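Beta-fructofuranosidase (Bifidobacterium adolescentis, PDB 6NOB) probably hydrolyses the terminal non-reducing beta-fructofuranoside residues of sugars such as sucrose. Local coordinates at residues Y112-A120 and Q464-M472; F122-N133 and L144-W155. All blocks are in the same frame, centred on the assembly; numbering follows the deposited sequence.

Both contacts are largely buried and bear on the same sheet, in which strands 127-138 and 468-481 are neighbours; interaction 2 lies nested inside the long loop of chain that interaction 1 closes. In interaction 1 an irregular loop rests on the run into strand 468-481 through apolar touches and arginine faces, with no clear hydrogen bond between the two segments. Interaction 2 is a hairpin, held by a ladder of backbone bonds, with an apolar face and a cluster of amides and an indole N-H that hold a bound ligand. They meet where Arg117 and Ser118 of interaction 1 reach the start of segment 122-133.

Interaction 1: residues Y112-A120 and Q464-M472; sequences YNRFGRSGA and QPCLANGMM
The guanidinium of Arg117 is sandwiched: Ala468 N stands 4.1 Å above the guanidinium plane on one face, and the ring atom CD1 of Tyr112 covers the other, both near its centre. Its nitrogens are all taken by the loop that follows, NE in a salt bridge with Glu123 and NH1 and NH2 by the carbonyls of Pro124 and Phe125, which fixes the rotation of the plane. Arg114 offers one guanidinium face to Cys466, whose CB sits toward the rim, 3.7 Å from Arg114 NE, while NH2 is drawn to Asp101 in a salt bridge.

Around these plates the touching is mainly van der Waals. The side chains of Arg117 and Leu467 run alongside each other in opposing senses, CD1 of Leu467 lying 3.6 Å from CG of Arg117. A bend of the arginine at chi3 (66°) then turns the guanidinium toward Ala468, with Arg117 NH1 3.4 Å from Ala468 CB. The same leucine methyl reaches the backbone of Phe115 and Gly116. Those two residues are the corners of a type II turn from Arg114 to Arg117, closed by Arg117 N bonding to Arg114 O; at Gly116 a side chain would strike the preceding carbonyl oxygen and crowd Leu467. Farther along, the terminal methyl CE of Met471 lies 4.0 Å from CB of Ser118, whose OG is spent on Glu123.

Asp588 and Arg589 bind the backbone of Gly119 and Arg117, so the loop is also held from its other neighbour, the C-terminal sheets. The contact thus belongs to a domain junction: a loop laid over the run into strand 468-481 and its first residues, consistent with the family 32 architecture of a five-bladed beta-propeller joined to a C-terminal beta-sandwich.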
loop_
_atom_site.group_PDB
_atom_site.type_symbol
_atom_site.label_atom_id
_atom_site.label_comp_id
_atom_site.label_asym_id
_atom_site.label_seq_id
_atom_site.Cartn_x
_atom_site.Cartn_y
_atom_site.Cartn_z
ATOM N N TYR A 112 -18.301 1.713 -7.032
ATOM C CA TYR A 112 -17.271 2.720 -6.824
ATOM C C TYR A 112 -17.757 4.161 -6.898
ATOM O O TYR A 112 -17.117 5.035 -6.306
ATOM C CB TYR A 112 -16.137 2.533 -7.842
ATOM C CG TYR A 112 -15.286 1.314 -7.569
ATOM C CD1 TYR A 112 -14.247 1.361 -6.649
ATOM C CD2 TYR A 112 -15.524 0.116 -8.229
ATOM C CE1 TYR A 112 -13.469 0.251 -6.393
ATOM C CE2 TYR A 112 -14.749 -1.001 -7.981
ATOM C CZ TYR A 112 -13.723 -0.928 -7.062
ATOM O OH TYR A 112 -12.948 -2.037 -6.810
ATOM N N ASN A 113 -18.850 4.440 -7.606
ATOM C CA ASN A 113 -19.323 5.819 -7.754
ATOM C C ASN A 113 -20.195 6.198 -6.554
ATOM O O ASN A 113 -21.417 6.328 -6.637
ATOM C CB ASN A 113 -20.068 5.984 -9.073
ATOM C CG ASN A 113 -20.478 7.419 -9.331
ATOM O OD1 ASN A 113 -19.761 8.355 -8.975
ATOM N ND2 ASN A 113 -21.640 7.600 -9.951
ATOM N N ARG A 114 -19.529 6.376 -5.414
ATOM C CA ARG A 114 -20.195 6.715 -4.164
ATOM C C ARG A 114 -19.352 7.714 -3.387
ATOM O O ARG A 114 -18.120 7.662 -3.413
ATOM C CB ARG A 114 -20.439 5.478 -3.283
ATOM C CG ARG A 114 -21.193 4.348 -3.957
ATOM C CD ARG A 114 -21.309 3.154 -3.029
ATOM N NE ARG A 114 -21.899 3.525 -1.746
ATOM C CZ ARG A 114 -23.205 3.618 -1.528
ATOM N NH1 ARG A 114 -24.061 3.365 -2.509
ATOM N NH2 ARG A 114 -23.657 3.962 -0.329
ATOM N N PHE A 115 -20.034 8.622 -2.689
ATOM C CA PHE A 115 -19.350 9.566 -1.814
ATOM C C PHE A 115 -18.508 8.816 -0.790
ATOM O O PHE A 115 -18.965 7.844 -0.183
ATOM C CB PHE A 115 -20.373 10.468 -1.120
ATOM C CG PHE A 115 -19.768 11.458 -0.160
ATOM C CD1 PHE A 115 -18.901 12.443 -0.606
ATOM C CD2 PHE A 115 -20.085 11.414 1.191
ATOM C CE1 PHE A 115 -18.352 13.357 0.278
ATOM C CE2 PHE A 115 -19.539 12.323 2.079
ATOM C CZ PHE A 115 -18.672 13.295 1.623
ATOM N N GLY A 116 -17.265 9.258 -0.614
ATOM C CA GLY A 116 -16.312 8.576 0.233
ATOM C C GLY A 116 -15.325 7.698 -0.506
ATOM O O GLY A 116 -14.399 7.169 0.124
ATOM N N ARG A 117 -15.490 7.522 -1.814
ATOM C CA ARG A 117 -14.575 6.739 -2.627
ATOM C C ARG A 117 -13.826 7.647 -3.594
ATOM O O ARG A 117 -14.326 8.702 -3.995
ATOM C CB ARG A 117 -15.315 5.652 -3.417
ATOM C CG ARG A 117 -16.309 4.847 -2.601
ATOM C CD ARG A 117 -16.517 3.460 -3.190
ATOM N NE ARG A 117 -15.306 2.648 -3.107
ATOM C CZ ARG A 117 -15.294 1.319 -3.093
ATOM N NH1 ARG A 117 -14.144 0.665 -3.014
ATOM N NH2 ARG A 117 -16.433 0.641 -3.149
ATOM N N SER A 118 -12.616 7.231 -3.957
ATOM C CA SER A 118 -11.866 7.927 -4.989
ATOM C C SER A 118 -12.311 7.446 -6.366
ATOM O O SER A 118 -12.961 6.408 -6.512
ATOM C CB SER A 118 -10.366 7.705 -4.813
ATOM O OG SER A 118 -10.017 6.366 -5.126
ATOM N N GLY A 119 -11.941 8.211 -7.390
ATOM C CA GLY A 119 -12.336 7.880 -8.745
ATOM C C GLY A 119 -11.264 7.204 -9.577
ATOM O O GLY A 119 -11.583 6.492 -10.534
ATOM N N ALA A 120 -9.988 7.409 -9.228
ATOM C CA ALA A 120 -8.885 6.941 -10.057
ATOM C C ALA A 120 -7.805 6.179 -9.300
ATOM O O ALA A 120 -6.820 5.766 -9.921
ATOM C CB ALA A 120 -8.231 8.121 -10.792
ATOM N N GLN A 464 -18.978 2.587 7.179
ATOM C CA GLN A 464 -20.334 2.591 6.651
ATOM C C GLN A 464 -20.435 1.493 5.602
ATOM O O GLN A 464 -19.411 1.027 5.089
ATOM C CB GLN A 464 -20.696 3.963 6.055
ATOM C CG GLN A 464 -19.624 4.564 5.172
ATOM C CD GLN A 464 -19.820 6.051 4.960
ATOM O OE1 GLN A 464 -18.856 6.814 4.890
ATOM N NE2 GLN A 464 -21.074 6.473 4.863
ATOM N N PRO A 465 -21.646 1.038 5.287
ATOM C CA PRO A 465 -21.791 -0.038 4.301
ATOM C C PRO A 465 -21.370 0.405 2.907
ATOM O O PRO A 465 -21.230 1.594 2.612
ATOM C CB PRO A 465 -23.289 -0.363 4.345
ATOM C CG PRO A 465 -23.756 0.148 5.663
ATOM C CD PRO A 465 -22.925 1.362 5.937
ATOM N N CYS A 466 -21.161 -0.595 2.045
ATOM C CA CYS A 466 -20.872 -0.370 0.628
ATOM C C CYS A 466 -19.674 0.555 0.443
ATOM O O CYS A 466 -19.682 1.461 -0.394
ATOM C CB CYS A 466 -22.102 0.181 -0.096
ATOM S SG CYS A 466 -23.589 -0.834 0.063
ATOM N N LEU A 467 -18.632 0.329 1.241
ATOM C CA LEU A 467 -17.450 1.178 1.220
ATOM C C LEU A 467 -16.223 0.342 1.547
ATOM O O LEU A 467 -16.310 -0.674 2.241
ATOM C CB LEU A 467 -17.567 2.332 2.222
ATOM C CG LEU A 467 -16.704 3.561 1.943
ATOM C CD1 LEU A 467 -17.305 4.364 0.807
ATOM C CD2 LEU A 467 -16.542 4.417 3.189
ATOM N N ALA A 468 -15.075 0.786 1.047
ATOM C CA ALA A 468 -13.795 0.183 1.376
ATOM C C ALA A 468 -12.995 1.121 2.271
ATOM O O ALA A 468 -13.179 2.341 2.243
ATOM C CB ALA A 468 -12.994 -0.142 0.112
ATOM N N ASN A 469 -12.113 0.538 3.076
ATOM C CA ASN A 469 -11.153 1.290 3.878
ATOM C C ASN A 469 -9.767 0.970 3.333
ATOM O O ASN A 469 -9.173 -0.055 3.683
ATOM C CB ASN A 469 -11.266 0.944 5.359
ATOM C CG ASN A 469 -10.344 1.792 6.231
ATOM O OD1 ASN A 469 -9.334 2.323 5.765
ATOM N ND2 ASN A 469 -10.692 1.917 7.504
ATOM N N GLY A 470 -9.252 1.854 2.485
ATOM C CA GLY A 470 -7.924 1.681 1.939
ATOM C C GLY A 470 -7.845 1.984 0.459
ATOM O O GLY A 470 -8.746 1.630 -0.309
ATOM N N MET A 471 -6.774 2.655 0.048
ATOM C CA MET A 471 -6.512 2.873 -1.363
ATOM C C MET A 471 -5.008 2.899 -1.576
ATOM O O MET A 471 -4.230 3.112 -0.642
ATOM C CB MET A 471 -7.160 4.168 -1.876
ATOM C CG MET A 471 -6.333 5.418 -1.651
ATOM S SD MET A 471 -7.075 6.880 -2.396
ATOM C CE MET A 471 -8.517 7.104 -1.361
ATOM N N MET A 472 -4.604 2.664 -2.818
ATOM C CA MET A 472 -3.207 2.769 -3.199
ATOM C C MET A 472 -2.940 4.131 -3.821
ATOM O O MET A 472 -3.834 4.767 -4.387
ATOM C CB MET A 472 -2.813 1.663 -4.178
ATOM C CG MET A 472 -3.092 0.264 -3.662
ATOM S SD MET A 472 -2.077 -0.151 -2.231
ATOM C CE MET A 472 -2.505 -1.871 -2.032
#

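Interaction 2: residues F122-N133 and L144-W155. With PEG (di(hydroxyethyl)ether), chain G.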
loop_
_atom_site.group_PDB
_atom_site.type_symbol
_atom_site.label_atom_id
_atom_site.label_comp_id
_atom_site.label_asym_id
_atom_site.label_seq_id
_atom_site.Cartn_x
_atom_site.Cartn_y
_atom_site.Cartn_z
ATOM N N PHE A 122 -6.675 2.813 -6.896
ATOM C CA PHE A 122 -7.136 1.449 -6.685
ATOM C C PHE A 122 -7.726 1.296 -5.288
ATOM O O PHE A 122 -7.127 1.722 -4.295
ATOM C CB PHE A 122 -6.009 0.436 -6.879
ATOM C CG PHE A 122 -6.452 -0.984 -6.649
ATOM C CD1 PHE A 122 -7.089 -1.693 -7.655
ATOM C CD2 PHE A 122 -6.275 -1.593 -5.414
ATOM C CE1 PHE A 122 -7.520 -2.993 -7.444
ATOM C CE2 PHE A 122 -6.707 -2.890 -5.195
ATOM C CZ PHE A 122 -7.327 -3.592 -6.213
ATOM N N GLU A 123 -8.900 0.681 -5.220
ATOM C CA GLU A 123 -9.555 0.292 -3.984
ATOM C C GLU A 123 -10.200 -1.066 -4.208
ATOM O O GLU A 123 -10.594 -1.386 -5.337
ATOM C CB GLU A 123 -10.630 1.303 -3.550
ATOM C CG GLU A 123 -10.156 2.741 -3.411
ATOM C CD GLU A 123 -11.301 3.701 -3.142
ATOM O OE1 GLU A 123 -12.448 3.226 -2.990
ATOM O OE2 GLU A 123 -11.059 4.928 -3.086
ATOM N N PRO A 124 -10.310 -1.888 -3.170
ATOM C CA PRO A 124 -11.083 -3.126 -3.296
ATOM C C PRO A 124 -12.568 -2.813 -3.404
ATOM O O PRO A 124 -13.007 -1.676 -3.217
ATOM C CB PRO A 124 -10.755 -3.887 -2.009
ATOM C CG PRO A 124 -10.415 -2.813 -1.029
ATOM C CD PRO A 124 -9.724 -1.740 -1.826
ATOM N N PHE A 125 -13.347 -3.849 -3.729
ATOM C CA PHE A 125 -14.797 -3.695 -3.797
ATOM C C PHE A 125 -15.340 -3.086 -2.511
ATOM O O PHE A 125 -16.118 -2.128 -2.539
ATOM C CB PHE A 125 -15.462 -5.049 -4.057
ATOM C CG PHE A 125 -15.130 -5.649 -5.391
ATOM C CD1 PHE A 125 -15.339 -4.939 -6.561
ATOM C CD2 PHE A 125 -14.617 -6.933 -5.475
ATOM C CE1 PHE A 125 -15.037 -5.497 -7.789
ATOM C CE2 PHE A 125 -14.313 -7.496 -6.699
ATOM C CZ PHE A 125 -14.526 -6.779 -7.857
ATOM N N ALA A 126 -14.923 -3.633 -1.374
ATOM C CA ALA A 126 -15.336 -3.168 -0.057
ATOM C C ALA A 126 -14.347 -3.727 0.959
ATOM O O ALA A 126 -13.329 -4.324 0.590
ATOM C CB ALA A 126 -16.779 -3.590 0.241
ATOM N N ARG A 127 -14.656 -3.543 2.245
ATOM C CA ARG A 127 -13.856 -4.056 3.354
ATOM C C ARG A 127 -12.480 -3.391 3.410
ATOM O O ARG A 127 -12.297 -2.295 2.874
ATOM C CB ARG A 127 -13.728 -5.583 3.268
ATOM C CG ARG A 127 -15.040 -6.315 2.960
ATOM C CD ARG A 127 -16.046 -6.234 4.108
ATOM N NE ARG A 127 -16.922 -5.067 4.013
ATOM C CZ ARG A 127 -18.038 -5.023 3.292
ATOM N NH1 ARG A 127 -18.420 -6.079 2.589
ATOM N NH2 ARG A 127 -18.774 -3.918 3.268
ATOM N N TRP A 128 -11.513 -4.042 4.056
ATOM C CA TRP A 128 -10.250 -3.417 4.438
ATOM C C TRP A 128 -9.104 -3.864 3.539
ATOM O O TRP A 128 -9.013 -5.038 3.166
ATOM C CB TRP A 128 -9.905 -3.742 5.896
ATOM C CG TRP A 128 -8.480 -3.437 6.284
ATOM C CD1 TRP A 128 -7.377 -4.213 6.051
ATOM C CD2 TRP A 128 -8.013 -2.285 7.001
ATOM N NE1 TRP A 128 -6.255 -3.607 6.561
ATOM C CE2 TRP A 128 -6.616 -2.425 7.152
ATOM C CE3 TRP A 128 -8.636 -1.148 7.524
ATOM C CZ2 TRP A 128 -5.836 -1.471 7.804
ATOM C CZ3 TRP A 128 -7.857 -0.202 8.173
ATOM C CH2 TRP A 128 -6.474 -0.372 8.308
ATOM N N MET A 129 -8.206 -2.924 3.236
ATOM C CA MET A 129 -6.980 -3.200 2.498
ATOM C C MET A 129 -5.859 -2.317 3.034
ATOM O O MET A 129 -6.087 -1.139 3.326
ATOM C CB MET A 129 -7.170 -2.942 0.996
ATOM C CG MET A 129 -5.870 -2.908 0.201
ATOM S SD MET A 129 -6.088 -2.451 -1.532
ATOM C CE MET A 129 -6.302 -0.681 -1.401
ATOM N N ASN A 130 -4.649 -2.880 3.169
ATOM C CA ASN A 130 -3.487 -2.020 3.383
ATOM C C ASN A 130 -2.358 -2.292 2.381
ATOM O O ASN A 130 -2.512 -1.985 1.193
ATOM C CB ASN A 130 -2.980 -2.089 4.839
ATOM C CG ASN A 130 -2.934 -3.492 5.413
ATOM O OD1 ASN A 130 -3.958 -4.157 5.552
ATOM N ND2 ASN A 130 -1.742 -3.923 5.814
ATOM N N ASP A 131 -1.240 -2.860 2.836
ATOM C CA ASP A 131 0.021 -2.785 2.101
ATOM C C ASP A 131 -0.106 -3.367 0.693
ATOM O O ASP A 131 -0.753 -4.404 0.508
ATOM C CB ASP A 131 1.121 -3.557 2.833
ATOM C CG ASP A 131 1.334 -3.095 4.253
ATOM O OD1 ASP A 131 0.515 -2.312 4.780
ATOM O OD2 ASP A 131 2.342 -3.535 4.841
ATOM N N PRO A 132 0.531 -2.758 -0.310
ATOM C CA PRO A 132 0.699 -3.438 -1.601
ATOM C C PRO A 132 1.774 -4.508 -1.504
ATOM O O PRO A 132 2.803 -4.324 -0.850
ATOM C CB PRO A 132 1.128 -2.305 -2.543
ATOM C CG PRO A 132 1.833 -1.337 -1.647
ATOM C CD PRO A 132 1.116 -1.404 -0.317
ATOM N N ASN A 133 1.527 -5.643 -2.160
ATOM C CA ASN A 133 2.423 -6.787 -2.093
ATOM C C ASN A 133 2.702 -7.335 -3.487
ATOM O O ASN A 133 1.940 -7.116 -4.432
ATOM C CB ASN A 133 1.847 -7.919 -1.225
ATOM C CG ASN A 133 1.497 -7.467 0.181
ATOM O OD1 ASN A 133 0.539 -7.960 0.778
ATOM N ND2 ASN A 133 2.276 -6.538 0.721
ATOM N N LEU A 144 -0.675 -6.590 -8.936
ATOM C CA LEU A 144 -0.797 -5.897 -7.660
ATOM C C LEU A 144 -1.478 -6.831 -6.669
ATOM O O LEU A 144 -2.667 -7.140 -6.814
ATOM C CB LEU A 144 -1.583 -4.598 -7.819
ATOM C CG LEU A 144 -2.033 -3.886 -6.545
ATOM C CD1 LEU A 144 -0.837 -3.486 -5.697
ATOM C CD2 LEU A 144 -2.869 -2.671 -6.905
ATOM N N PHE A 145 -0.725 -7.297 -5.681
ATOM C CA PHE A 145 -1.295 -7.971 -4.526
ATOM C C PHE A 145 -1.413 -6.971 -3.384
ATOM O O PHE A 145 -0.786 -5.907 -3.399
ATOM C CB PHE A 145 -0.441 -9.170 -4.098
ATOM C CG PHE A 145 -0.229 -10.193 -5.187
ATOM C CD1 PHE A 145 0.789 -10.040 -6.117
ATOM C CD2 PHE A 145 -1.040 -11.316 -5.269
ATOM C CE1 PHE A 145 0.986 -10.983 -7.111
ATOM C CE2 PHE A 145 -0.847 -12.262 -6.262
ATOM C CZ PHE A 145 0.165 -12.096 -7.182
ATOM N N PHE A 146 -2.232 -7.308 -2.391
ATOM C CA PHE A 146 -2.404 -6.373 -1.290
ATOM C C PHE A 146 -2.923 -7.078 -0.048
ATOM O O PHE A 146 -3.699 -8.034 -0.128
ATOM C CB PHE A 146 -3.342 -5.218 -1.667
ATOM C CG PHE A 146 -4.659 -5.650 -2.248
ATOM C CD1 PHE A 146 -4.810 -5.813 -3.618
ATOM C CD2 PHE A 146 -5.756 -5.867 -1.425
ATOM C CE1 PHE A 146 -6.026 -6.200 -4.157
ATOM C CE2 PHE A 146 -6.977 -6.248 -1.956
ATOM C CZ PHE A 146 -7.113 -6.418 -3.323
ATOM N N GLN A 147 -2.468 -6.581 1.103
ATOM C CA GLN A 147 -3.008 -6.989 2.390
ATOM C C GLN A 147 -4.505 -6.712 2.440
ATOM O O GLN A 147 -4.954 -5.621 2.078
ATOM C CB GLN A 147 -2.292 -6.231 3.505
ATOM C CG GLN A 147 -0.822 -6.575 3.653
ATOM C CD GLN A 147 -0.608 -7.952 4.244
ATOM O OE1 GLN A 147 -0.591 -8.119 5.460
ATOM N NE2 GLN A 147 -0.441 -8.950 3.381
ATOM N N LEU A 148 -5.278 -7.695 2.899
ATOM C CA LEU A 148 -6.728 -7.634 2.776
ATOM C C LEU A 148 -7.397 -8.311 3.964
ATOM O O LEU A 148 -6.967 -9.380 4.406
ATOM C CB LEU A 148 -7.191 -8.300 1.474
ATOM C CG LEU A 148 -8.659 -8.716 1.355
ATOM C CD1 LEU A 148 -9.552 -7.505 1.115
ATOM C CD2 LEU A 148 -8.838 -9.750 0.254
ATOM N N ASN A 149 -8.452 -7.682 4.469
ATOM C CA ASN A 149 -9.371 -8.318 5.414
ATOM C C ASN A 149 -10.770 -8.272 4.821
ATOM O O ASN A 149 -11.395 -7.194 4.803
ATOM C CB ASN A 149 -9.351 -7.623 6.776
ATOM C CG ASN A 149 -10.541 -8.012 7.645
ATOM O OD1 ASN A 149 -10.989 -9.161 7.632
ATOM N ND2 ASN A 149 -11.063 -7.049 8.401
ATOM N N PRO A 150 -11.313 -9.389 4.335
ATOM C CA PRO A 150 -12.634 -9.367 3.700
ATOM C C PRO A 150 -13.808 -9.424 4.666
ATOM O O PRO A 150 -14.950 -9.525 4.207
ATOM C CB PRO A 150 -12.598 -10.627 2.822
ATOM C CG PRO A 150 -11.743 -11.570 3.589
ATOM C CD PRO A 150 -10.700 -10.728 4.289
ATOM N N TYR A 151 -13.577 -9.356 5.979
ATOM C CA TYR A 151 -14.645 -9.545 6.951
ATOM C C TYR A 151 -15.085 -8.269 7.654
ATOM O O TYR A 151 -16.057 -8.313 8.416
ATOM C CB TYR A 151 -14.224 -10.577 8.007
ATOM C CG TYR A 151 -14.064 -11.970 7.456
ATOM C CD1 TYR A 151 -15.165 -12.795 7.273
ATOM C CD2 TYR A 151 -12.810 -12.456 7.103
ATOM C CE1 TYR A 151 -15.023 -14.071 6.763
ATOM C CE2 TYR A 151 -12.655 -13.729 6.592
ATOM C CZ TYR A 151 -13.764 -14.531 6.423
ATOM O OH TYR A 151 -13.612 -15.799 5.914
ATOM N N GLY A 152 -14.416 -7.146 7.431
ATOM C CA GLY A 152 -14.779 -5.951 8.164
ATOM C C GLY A 152 -14.109 -4.713 7.611
ATOM O O GLY A 152 -13.417 -4.754 6.592
ATOM N N PHE A 153 -14.328 -3.602 8.316
ATOM C CA PHE A 153 -13.829 -2.295 7.913
ATOM C C PHE A 153 -12.459 -1.969 8.491
ATOM O O PHE A 153 -11.800 -1.045 8.004
ATOM C CB PHE A 153 -14.829 -1.210 8.332
ATOM C CG PHE A 153 -14.693 0.079 7.568
ATOM C CD1 PHE A 153 -15.144 0.179 6.259
ATOM C CD2 PHE A 153 -14.128 1.195 8.165
ATOM C CE1 PHE A 153 -15.026 1.368 5.558
ATOM C CE2 PHE A 153 -14.005 2.384 7.471
ATOM C CZ PHE A 153 -14.456 2.471 6.164
ATOM N N GLY A 154 -12.015 -2.693 9.522
ATOM C CA GLY A 154 -10.717 -2.492 10.111
ATOM C C GLY A 154 -9.751 -3.621 9.775
ATOM O O GLY A 154 -10.065 -4.561 9.050
ATOM N N TRP A 155 -8.547 -3.500 10.327
ATOM C CA TRP A 155 -7.541 -4.536 10.149
ATOM C C TRP A 155 -7.959 -5.806 10.883
ATOM O O TRP A 155 -8.579 -5.752 11.948
ATOM C CB TRP A 155 -6.181 -4.046 10.651
ATOM C CG TRP A 155 -5.061 -5.003 10.368
ATOM C CD1 TRP A 155 -4.205 -4.978 9.302
ATOM C CD2 TRP A 155 -4.678 -6.130 11.164
ATOM N NE1 TRP A 155 -3.315 -6.023 9.385
ATOM C CE2 TRP A 155 -3.585 -6.745 10.520
ATOM C CE3 TRP A 155 -5.152 -6.680 12.360
ATOM C CZ2 TRP A 155 -2.962 -7.880 11.030
ATOM C CZ3 TRP A 155 -4.535 -7.809 12.862
ATOM C CH2 TRP A 155 -3.451 -8.396 12.200
HETATM C C1 PEG G . 0.060 -6.249 8.286
HETATM O O1 PEG G . -0.996 -6.182 7.370
HETATM C C2 PEG G . 1.364 -6.381 7.502
HETATM O O2 PEG G . 2.301 -5.497 8.047
HETATM C C3 PEG G . 1.984 -4.148 7.847
HETATM C C4 PEG G . 3.289 -3.365 7.705
HETATM O O4 PEG G . 4.330 -4.276 7.485
#
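A chi1 of 166° swings the indole of Trp128 away from its own backbone N and lays one face on the Gly154-Trp155 backbone; Trp155 CA makes a CH-pi contact, 3.8 Å from the centroid of the five-membered ring. Gln147 folds at chi2 (-72°), sending NE2 to Asn133 OD1 (3.0 Å) and OE1 to the ligand. Trp128 NE1 bonds to Asn130 OD1 at 2.6 Å and so orients that amide, whose ND2 donates both to Asp131 OD1 and to O1 of the bound di(hydroxyethyl)ether. Asp131 OD2 is hydrogen-bonded to Ser196 OG. Trp155 NE1 also donates to O1, and Gln147 OE1 accepts from it. A leucine in place of Trp128 would probably leave Asn130 OD1 without its donor, freeing the amide to turn, and strip Trp155 of its aromatic support.

Met129 and Phe146 pack on the sheet's apolar face, SD lying over the ring in a Met-aromatic contact. Antiparallel backbone bonds run from Trp128-Asn149 to Asn133-Phe145, with a beta bulge between. The run from Trp128 to Asn133 matches the WMNDPN signature of family 32, whose aspartate is the nucleophile in relatives; the ligand beside Asp131 therefore probably marks the fructose-binding pocket of the propeller.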